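Local atomic coordinates of YbbR family protein (Desulfitobacterium hafniense, PDB entry 3LYW), a protein that is of unknown function, the piece described being probably one YbbR domain, all beta, of a longer YbbR family protein. Residues V27-E32 against V72-R77; F44-L49 against E60-P65. All blocks are in the same frame, centred on the assembly; numbering follows the deposited sequence.

Contact 1 of 2, residues V27-E32 against V72-R77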
ATOM      1  N   VAL A  27      -3.884   4.924  -3.265  1.00 19.06           N
ATOM      2  CA  VAL A  27      -3.697   3.941  -4.320  1.00 21.99           C
ATOM      3  C   VAL A  27      -5.031   3.555  -4.963  1.00 18.27           C
ATOM      4  O   VAL A  27      -6.023   3.335  -4.256  1.00 17.64           O
ATOM      5  CB  VAL A  27      -3.047   2.665  -3.747  1.00 17.81           C
ATOM      6  CG1 VAL A  27      -2.908   1.625  -4.832  1.00 20.20           C
ATOM      7  CG2 VAL A  27      -1.695   2.994  -3.155  1.00 22.58           C
ATOM      8  N   ARG A  28      -5.053   3.472  -6.295  1.00 16.19           N
ATOM      9  CA  ARG A  28      -6.272   3.070  -7.005  1.00 19.36           C
ATOM     10  C   ARG A  28      -6.099   1.612  -7.420  1.00 17.39           C
ATOM     11  O   ARG A  28      -5.085   1.255  -8.025  1.00 22.22           O
ATOM     12  CB  ARG A  28      -6.482   3.935  -8.241  1.00 19.86           C
ATOM     13  CG  ARG A  28      -6.793   5.366  -7.906  1.00 40.63           C
ATOM     14  CD  ARG A  28      -8.258   5.690  -8.113  1.00 47.40           C
ATOM     15  NE  ARG A  28      -8.460   6.444  -9.348  1.00 55.80           N
ATOM     16  CZ  ARG A  28      -9.561   7.131  -9.638  1.00 58.72           C
ATOM     17  NH1 ARG A  28     -10.573   7.162  -8.781  1.00 56.75           N
ATOM     18  NH2 ARG A  28      -9.644   7.803 -10.780  1.00 50.60           N
ATOM     19  N   VAL A  29      -7.090   0.782  -7.103  1.00 17.73           N
ATOM     20  CA  VAL A  29      -7.027  -0.638  -7.411  1.00 16.05           C
ATOM     21  C   VAL A  29      -8.214  -1.128  -8.231  1.00 18.98           C
ATOM     22  O   VAL A  29      -9.362  -0.885  -7.882  1.00 24.65           O
ATOM     23  CB  VAL A  29      -6.956  -1.468  -6.103  1.00 19.46           C
ATOM     24  CG1 VAL A  29      -6.905  -2.955  -6.420  1.00 26.54           C
ATOM     25  CG2 VAL A  29      -5.732  -1.055  -5.284  1.00 21.50           C
ATOM     26  N   LYS A  30      -7.917  -1.808  -9.334  1.00 19.59           N
ATOM     27  CA  LYS A  30      -8.943  -2.384 -10.189  1.00 20.54           C
ATOM     28  C   LYS A  30      -9.018  -3.834  -9.764  1.00 19.40           C
ATOM     29  O   LYS A  30      -7.990  -4.465  -9.483  1.00 15.99           O
ATOM     30  CB  LYS A  30      -8.554  -2.286 -11.663  1.00 23.55           C
ATOM     31  CG  LYS A  30      -8.583  -0.868 -12.202  1.00 28.98           C
ATOM     32  CD  LYS A  30      -8.385  -0.847 -13.701  1.00 36.01           C
ATOM     33  CE  LYS A  30      -8.367   0.573 -14.243  1.00 41.80           C
ATOM     34  NZ  LYS A  30      -8.020   0.592 -15.695  1.00 47.91           N
ATOM     35  N   THR A  31     -10.230  -4.371  -9.731  1.00 22.48           N
ATOM     36  CA  THR A  31     -10.421  -5.734  -9.269  1.00 21.62           C
ATOM     37  C   THR A  31     -11.413  -6.527 -10.096  1.00 19.46           C
ATOM     38  O   THR A  31     -12.148  -5.970 -10.916  1.00 23.52           O
ATOM     39  CB  THR A  31     -10.963  -5.722  -7.837  1.00 17.37           C
ATOM     40  OG1 THR A  31     -12.310  -5.237  -7.856  1.00 23.01           O
ATOM     41  CG2 THR A  31     -10.148  -4.803  -6.962  1.00 15.00           C
ATOM     42  N   GLU A  32     -11.435  -7.834  -9.846  1.00 24.24           N
ATOM     43  CA  GLU A  32     -12.374  -8.715 -10.517  1.00 30.34           C
ATOM     44  C   GLU A  32     -13.007  -9.589  -9.450  1.00 23.13           C
ATOM     45  O   GLU A  32     -12.304 -10.204  -8.644  1.00 24.37           O
ATOM     46  CB  GLU A  32     -11.667  -9.571 -11.573  1.00 33.62           C
ATOM     47  CG  GLU A  32     -10.933  -8.740 -12.614  1.00 49.59           C
ATOM     48  CD  GLU A  32     -10.722  -9.468 -13.931  1.00 49.57           C
ATOM     49  OE1 GLU A  32     -10.288 -10.637 -13.908  1.00 45.06           O
ATOM     50  OE2 GLU A  32     -10.983  -8.857 -14.989  1.00 51.22           O
ATOM     51  N   VAL A  72      -6.331  -6.831 -10.042  1.00 17.83           N
ATOM     52  CA  VAL A  72      -5.814  -6.915 -11.404  1.00 25.48           C
ATOM     53  C   VAL A  72      -4.940  -5.730 -11.812  1.00 25.99           C
ATOM     54  O   VAL A  72      -4.183  -5.809 -12.777  1.00 23.64           O
ATOM     55  CB  VAL A  72      -6.967  -7.055 -12.420  1.00 22.64           C
ATOM     56  CG1 VAL A  72      -7.769  -8.304 -12.119  1.00 29.46           C
ATOM     57  CG2 VAL A  72      -7.853  -5.837 -12.371  1.00 24.75           C
ATOM     58  N   GLU A  73      -5.044  -4.622 -11.091  1.00 18.69           N
ATOM     59  CA  GLU A  73      -4.245  -3.450 -11.426  1.00 15.98           C
ATOM     60  C   GLU A  73      -4.074  -2.554 -10.209  1.00 18.20           C
ATOM     61  O   GLU A  73      -5.018  -2.340  -9.460  1.00 15.39           O
ATOM     62  CB  GLU A  73      -4.935  -2.673 -12.544  1.00 25.67           C
ATOM     63  CG  GLU A  73      -4.203  -1.462 -13.047  1.00 37.88           C
ATOM     64  CD  GLU A  73      -4.910  -0.837 -14.235  1.00 46.30           C
ATOM     65  OE1 GLU A  73      -4.938  -1.463 -15.318  1.00 34.60           O
ATOM     66  OE2 GLU A  73      -5.450   0.277 -14.083  1.00 53.30           O
ATOM     67  N   ILE A  74      -2.865  -2.034 -10.020  1.00 14.33           N
ATOM     68  CA  ILE A  74      -2.574  -1.161  -8.890  1.00 17.69           C
ATOM     69  C   ILE A  74      -1.813   0.083  -9.337  1.00 15.26           C
ATOM     70  O   ILE A  74      -0.758  -0.015  -9.963  1.00 17.82           O
ATOM     71  CB  ILE A  74      -1.758  -1.890  -7.808  1.00 14.87           C
ATOM     72  CG1 ILE A  74      -2.433  -3.210  -7.430  1.00 24.27           C
ATOM     73  CG2 ILE A  74      -1.585  -1.004  -6.583  1.00 22.20           C
ATOM     74  CD1 ILE A  74      -1.518  -4.181  -6.717  1.00 32.15           C
ATOM     75  N   SER A  75      -2.355   1.251  -9.010  1.00 16.01           N
ATOM     76  CA  SER A  75      -1.728   2.516  -9.376  1.00 12.03           C
ATOM     77  C   SER A  75      -1.713   3.485  -8.198  1.00 18.03           C
ATOM     78  O   SER A  75      -2.751   3.769  -7.603  1.00 17.50           O
ATOM     79  CB  SER A  75      -2.451   3.148 -10.567  1.00 16.35           C
ATOM     80  OG  SER A  75      -1.832   4.363 -10.953  1.00 21.66           O
ATOM     81  N   PRO A  76      -0.528   3.989  -7.868  1.00 14.74           N
ATOM     82  CA  PRO A  76       0.692   3.630  -8.599  1.00 20.58           C
ATOM     83  C   PRO A  76       1.225   2.266  -8.176  1.00 24.67           C
ATOM     84  O   PRO A  76       0.890   1.781  -7.096  1.00 45.40           O
ATOM     85  CB  PRO A  76       1.676   4.728  -8.188  1.00 18.47           C
ATOM     86  CG  PRO A  76       1.214   5.152  -6.839  1.00 20.80           C
ATOM     87  CD  PRO A  76      -0.285   5.037  -6.863  1.00 15.75           C
ATOM     88  N   ARG A  77       2.047   1.656  -9.026  1.00 30.92           N
ATOM     89  CA  ARG A  77       2.620   0.349  -8.732  1.00 23.12           C
ATOM     90  C   ARG A  77       3.841   0.474  -7.827  1.00 17.58           C
ATOM     91  O   ARG A  77       4.096  -0.393  -6.990  1.00 20.34           O
ATOM     92  CB  ARG A  77       2.997  -0.374 -10.028  1.00 28.10           C
ATOM     93  CG  ARG A  77       1.829  -0.607 -10.970  1.00 34.31           C
ATOM     94  CD  ARG A  77       2.264  -0.507 -12.424  1.00 40.14           C
ATOM     95  NE  ARG A  77       1.164  -0.786 -13.343  1.00 45.99           N
ATOM     96  CZ  ARG A  77       0.134   0.028 -13.545  1.00 53.98           C
ATOM     97  NH1 ARG A  77       0.057   1.179 -12.891  1.00 54.65           N
ATOM     98  NH2 ARG A  77      -0.821  -0.307 -14.402  1.00 57.95           N
TER
HETATM   99  O   HOH W   1      -5.772   0.877 -10.882  1.00 28.49           O
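Val-27 and Ile-74 meet on the buried side of two antiparallel strands, CG1 of the valine lying 3.4 Å from CG2 of the isoleucine, tighter than an ordinary van der Waals contact. Both methyls stand anti to their own backbone N (chi1 178° for Val-27), and the two side chains cross obliquely. Val-29, directly opposite Ile-74 in a non-hydrogen-bonded pair, adds a looser touch of its CG2 on the same isoleucine methyl. Val-61 and Val-63 of strand 55-63 pack against this apolar face, as does Leu-7 of strand 4-12 against Val-29.

Around that centre the backbones bond at two hydrogen-bonded pairs. Arg-28 and Ser-75 exchange both N-H groups, the bond from Arg-28 N to Ser-75 O being short (2.7 Å) and nearly straight at 170°. Pro-76, joined to Ser-75 by a cis peptide bond, follows where the regular pairing of strand 69-85 is interrupted. At the other end the pairing is a classic beta bulge: Val-72 and Glu-73 both face Lys-30, whose carbonyl O takes Val-72 N at 2.9 Å and Glu-73 N only weakly at 3.4 Å. The extra residue brings CG2 of Val-72 to 3.7 Å from Lys-30 CB, while its CG1 meets Glu-32 CG, the two side chains crossing at about a right angle.

On the outer face, Lys-30 and Glu-73 run side by side and point the same way. Both chains are extended beyond CG, the glutamate with CG anti to its backbone N (chi1 -178°), and they end in a salt bridge of 3.1 Å between Lys-30 NZ and Glu-73 OE2. A water donates to the same OE2 and, at 3.0 Å, to Arg-28 O, tying the carboxylate back to the neighbouring strand's backbone.

Contact 2 of 2, residues F44-L49 against E60-P65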
ATOM      1  N   PHE A  44      -6.515  -1.782   2.989  1.00 21.41           N
ATOM      2  CA  PHE A  44      -5.322  -0.973   2.773  1.00 17.79           C
ATOM      3  C   PHE A  44      -4.339  -1.556   1.772  1.00 20.58           C
ATOM      4  O   PHE A  44      -4.309  -2.769   1.524  1.00 21.85           O
ATOM      5  CB  PHE A  44      -4.579  -0.778   4.101  1.00 23.97           C
ATOM      6  CG  PHE A  44      -5.399  -0.138   5.179  1.00 23.90           C
ATOM      7  CD1 PHE A  44      -5.718   1.211   5.125  1.00 32.97           C
ATOM      8  CD2 PHE A  44      -5.858  -0.892   6.249  1.00 35.10           C
ATOM      9  CE1 PHE A  44      -6.463   1.810   6.140  1.00 32.91           C
ATOM     10  CE2 PHE A  44      -6.603  -0.305   7.268  1.00 32.11           C
ATOM     11  CZ  PHE A  44      -6.915   1.043   7.208  1.00 32.52           C
ATOM     12  N   ALA A  45      -3.545  -0.667   1.200  1.00 20.20           N
ATOM     13  CA  ALA A  45      -2.498  -1.044   0.270  1.00 15.79           C
ATOM     14  C   ALA A  45      -1.296  -0.874   1.181  1.00 19.18           C
ATOM     15  O   ALA A  45      -1.378  -0.150   2.172  1.00 15.23           O
ATOM     16  CB  ALA A  45      -2.431  -0.057  -0.886  1.00 23.50           C
ATOM     17  N   TYR A  46      -0.179  -1.512   0.871  1.00 15.74           N
ATOM     18  CA  TYR A  46       0.973  -1.357   1.743  1.00 16.85           C
ATOM     19  C   TYR A  46       2.307  -1.438   1.030  1.00 17.58           C
ATOM     20  O   TYR A  46       2.397  -1.929  -0.098  1.00 15.67           O
ATOM     21  CB  TYR A  46       0.936  -2.424   2.848  1.00 20.73           C
ATOM     22  CG  TYR A  46       1.176  -3.837   2.358  1.00 16.78           C
ATOM     23  CD1 TYR A  46       2.467  -4.342   2.208  1.00 14.48           C
ATOM     24  CD2 TYR A  46       0.108  -4.654   2.010  1.00 19.73           C
ATOM     25  CE1 TYR A  46       2.683  -5.630   1.719  1.00 20.11           C
ATOM     26  CE2 TYR A  46       0.311  -5.940   1.528  1.00 27.23           C
ATOM     27  CZ  TYR A  46       1.596  -6.419   1.384  1.00 24.22           C
ATOM     28  OH  TYR A  46       1.790  -7.680   0.898  1.00 20.63           O
ATOM     29  N   VAL A  47       3.327  -0.906   1.694  1.00 14.97           N
ATOM     30  CA  VAL A  47       4.695  -0.983   1.224  1.00 17.88           C
ATOM     31  C   VAL A  47       5.426  -1.652   2.383  1.00 17.01           C
ATOM     32  O   VAL A  47       5.140  -1.383   3.549  1.00 16.90           O
ATOM     33  CB  VAL A  47       5.301   0.402   0.928  1.00 14.64           C
ATOM     34  CG1 VAL A  47       4.691   0.951  -0.337  1.00 18.36           C
ATOM     35  CG2 VAL A  47       5.060   1.365   2.105  1.00 16.03           C
ATOM     36  N   ASP A  48       6.348  -2.549   2.055  1.00 18.88           N
ATOM     37  CA  ASP A  48       7.092  -3.280   3.070  1.00 17.65           C
ATOM     38  C   ASP A  48       8.506  -2.714   3.162  1.00 18.01           C
ATOM     39  O   ASP A  48       9.325  -2.914   2.265  1.00 19.07           O
ATOM     40  CB  ASP A  48       7.136  -4.767   2.693  1.00 14.72           C
ATOM     41  CG  ASP A  48       7.608  -5.644   3.832  1.00 25.76           C
ATOM     42  OD1 ASP A  48       8.062  -5.094   4.859  1.00 26.04           O
ATOM     43  OD2 ASP A  48       7.526  -6.882   3.701  1.00 27.66           O
ATOM     44  N   LEU A  49       8.790  -2.013   4.256  1.00 17.80           N
ATOM     45  CA  LEU A  49      10.102  -1.397   4.463  1.00 13.54           C
ATOM     46  C   LEU A  49      11.084  -2.308   5.181  1.00 18.21           C
ATOM     47  O   LEU A  49      12.132  -1.866   5.639  1.00 17.59           O
ATOM     48  CB  LEU A  49       9.948  -0.094   5.258  1.00 17.77           C
ATOM     49  CG  LEU A  49       9.563   1.156   4.451  1.00 21.64           C
ATOM     50  CD1 LEU A  49       8.434   0.838   3.517  1.00 19.78           C
ATOM     51  CD2 LEU A  49       9.157   2.289   5.401  1.00 21.45           C
ATOM     52  N   GLU A  60       7.514  -1.432  -3.943  1.00 15.05           N
ATOM     53  CA  GLU A  60       6.405  -1.971  -4.706  1.00 17.98           C
ATOM     54  C   GLU A  60       5.132  -1.903  -3.868  1.00 16.12           C
ATOM     55  O   GLU A  60       5.111  -2.345  -2.721  1.00 20.58           O
ATOM     56  CB  GLU A  60       6.676  -3.426  -5.064  1.00 17.63           C
ATOM     57  CG  GLU A  60       5.605  -4.062  -5.910  1.00 32.16           C
ATOM     58  CD  GLU A  60       5.711  -5.582  -5.920  1.00 39.08           C
ATOM     59  OE1 GLU A  60       6.845  -6.100  -6.008  1.00 42.57           O
ATOM     60  OE2 GLU A  60       4.661  -6.256  -5.839  1.00 53.44           O
ATOM     61  N   VAL A  61       4.069  -1.367  -4.452  1.00 15.01           N
ATOM     62  CA  VAL A  61       2.802  -1.255  -3.747  1.00 15.66           C
ATOM     63  C   VAL A  61       2.085  -2.595  -3.835  1.00 17.02           C
ATOM     64  O   VAL A  61       1.985  -3.189  -4.910  1.00 18.49           O
ATOM     65  CB  VAL A  61       1.904  -0.157  -4.369  1.00 19.41           C
ATOM     66  CG1 VAL A  61       0.595  -0.032  -3.569  1.00 17.11           C
ATOM     67  CG2 VAL A  61       2.642   1.157  -4.401  1.00 16.22           C
ATOM     68  N   LYS A  62       1.607  -3.077  -2.696  1.00 16.13           N
ATOM     69  CA  LYS A  62       0.886  -4.338  -2.646  1.00 18.90           C
ATOM     70  C   LYS A  62      -0.463  -4.103  -1.980  1.00 17.51           C
ATOM     71  O   LYS A  62      -0.672  -3.067  -1.361  1.00 18.44           O
ATOM     72  CB  LYS A  62       1.700  -5.349  -1.841  1.00 18.93           C
ATOM     73  CG  LYS A  62       3.110  -5.562  -2.393  1.00 31.58           C
ATOM     74  CD  LYS A  62       4.022  -6.181  -1.347  1.00 34.84           C
ATOM     75  CE  LYS A  62       5.453  -6.284  -1.852  1.00 45.64           C
ATOM     76  NZ  LYS A  62       6.420  -6.586  -0.754  1.00 30.04           N
ATOM     77  N   VAL A  63      -1.372  -5.064  -2.089  1.00 14.85           N
ATOM     78  CA  VAL A  63      -2.688  -4.921  -1.483  1.00 18.13           C
ATOM     79  C   VAL A  63      -2.986  -6.036  -0.497  1.00 22.12           C
ATOM     80  O   VAL A  63      -2.719  -7.203  -0.765  1.00 19.81           O
ATOM     81  CB  VAL A  63      -3.796  -4.883  -2.558  1.00 21.28           C
ATOM     82  CG1 VAL A  63      -5.157  -4.812  -1.902  1.00 22.23           C
ATOM     83  CG2 VAL A  63      -3.586  -3.689  -3.466  1.00 19.13           C
ATOM     84  N   GLU A  64      -3.541  -5.675   0.653  1.00 22.80           N
ATOM     85  CA  GLU A  64      -3.870  -6.693   1.644  1.00 23.75           C
ATOM     86  C   GLU A  64      -4.940  -7.583   1.015  1.00 24.09           C
ATOM     87  O   GLU A  64      -5.800  -7.098   0.284  1.00 18.68           O
ATOM     88  CB  GLU A  64      -4.407  -6.048   2.923  1.00 32.78           C
ATOM     89  CG  GLU A  64      -3.526  -4.932   3.454  1.00 29.60           C
ATOM     90  CD  GLU A  64      -4.014  -4.389   4.786  1.00 34.17           C
ATOM     91  OE1 GLU A  64      -5.234  -4.151   4.915  1.00 46.62           O
ATOM     92  OE2 GLU A  64      -3.179  -4.189   5.697  1.00 45.75           O
ATOM     93  N   PRO A  65      -4.879  -8.902   1.266  1.00 32.67           N
ATOM     94  CA  PRO A  65      -5.857  -9.849   0.713  1.00 30.78           C
ATOM     95  C   PRO A  65      -7.307  -9.437   0.995  1.00 29.07           C
ATOM     96  O   PRO A  65      -7.638  -9.034   2.107  1.00 28.33           O
ATOM     97  CB  PRO A  65      -5.489 -11.160   1.403  1.00 39.49           C
ATOM     98  CG  PRO A  65      -4.002 -11.049   1.543  1.00 41.90           C
ATOM     99  CD  PRO A  65      -3.824  -9.613   2.011  1.00 33.81           C
TER
HETATM  100  O   HOH W   2      -0.290  -8.912  -0.450  1.00 28.79           O
HETATM  101  O   HOH W   3       6.953  -2.991  -0.655  1.00 20.47           O
HETATM  102  O   HOH W   4       6.020  -7.745   1.731  1.00 29.46           O
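Phe-44 lies side by side with Glu-64: OE1 of the glutamate sits at the edge of the phenylalanine ring, close to its plane, and accepts a weak hydrogen bond from Phe-44 N (3.3 Å), while Glu-64 N gives Phe-44 O a nearly straight one. Ala-45 follows, opposite Val-63 in a non-hydrogen-bonded pair whose CA atoms are 4.3 Å apart, and its CB reaches Val-61 CG1. Tyr-46 exchanges both backbone bonds with Lys-62. Its CG takes the crowded position between backbone N and carbonyl carbon (chi1 69°), and the ring lies across the lysine, whose CB stands 3.7 Å from the ring centroid in a CH-pi contact over one face, offset toward the rim. Farther along, Lys-62 CD approaches Tyr-46 CE1 at 3.4 Å, and a water links Tyr-46 OH to Val-63 O. An alanine in place of Tyr-46 would probably leave the lysine's aliphatic chain without its aromatic cover and that water without its hydroxyl partner. At Asp-48 one water bridges the backbones, from Asp-48 N to Glu-60 O, and a second joins Asp-48 OD2 to Lys-62 NZ; Asp-48 OD1 is hydrogen-bonded to Ser-50 OG. In this beta hairpin, strand 4-12 runs parallel to strand 44-48 on the side away from 55-63, strand 69-85 pairs antiparallel with 55-63, and Val-27 of strand 26-33 packs on Ala-45 and Val-61.

Both contacts belong to one mixed sheet: contact 2 pairs the hairpin strands 44-48 and 55-63 near the centre of the chain, whereas contact 1 joins strands 26-33 and 69-85 farther out. Each is partly buried. They share an apolar interior, where Val-61 CG1 lies 3.8 Å from both Val-27 CG2 and Ile-74 CG2, and a probable backbone hydrogen bond from Val-61 N to Arg-77 O joins them. Their outer faces differ. Contact 1 carries a direct lysine-glutamate salt bridge on its more exposed side; in contact 2 the lysine lies over an aromatic ring and reaches an aspartate through water.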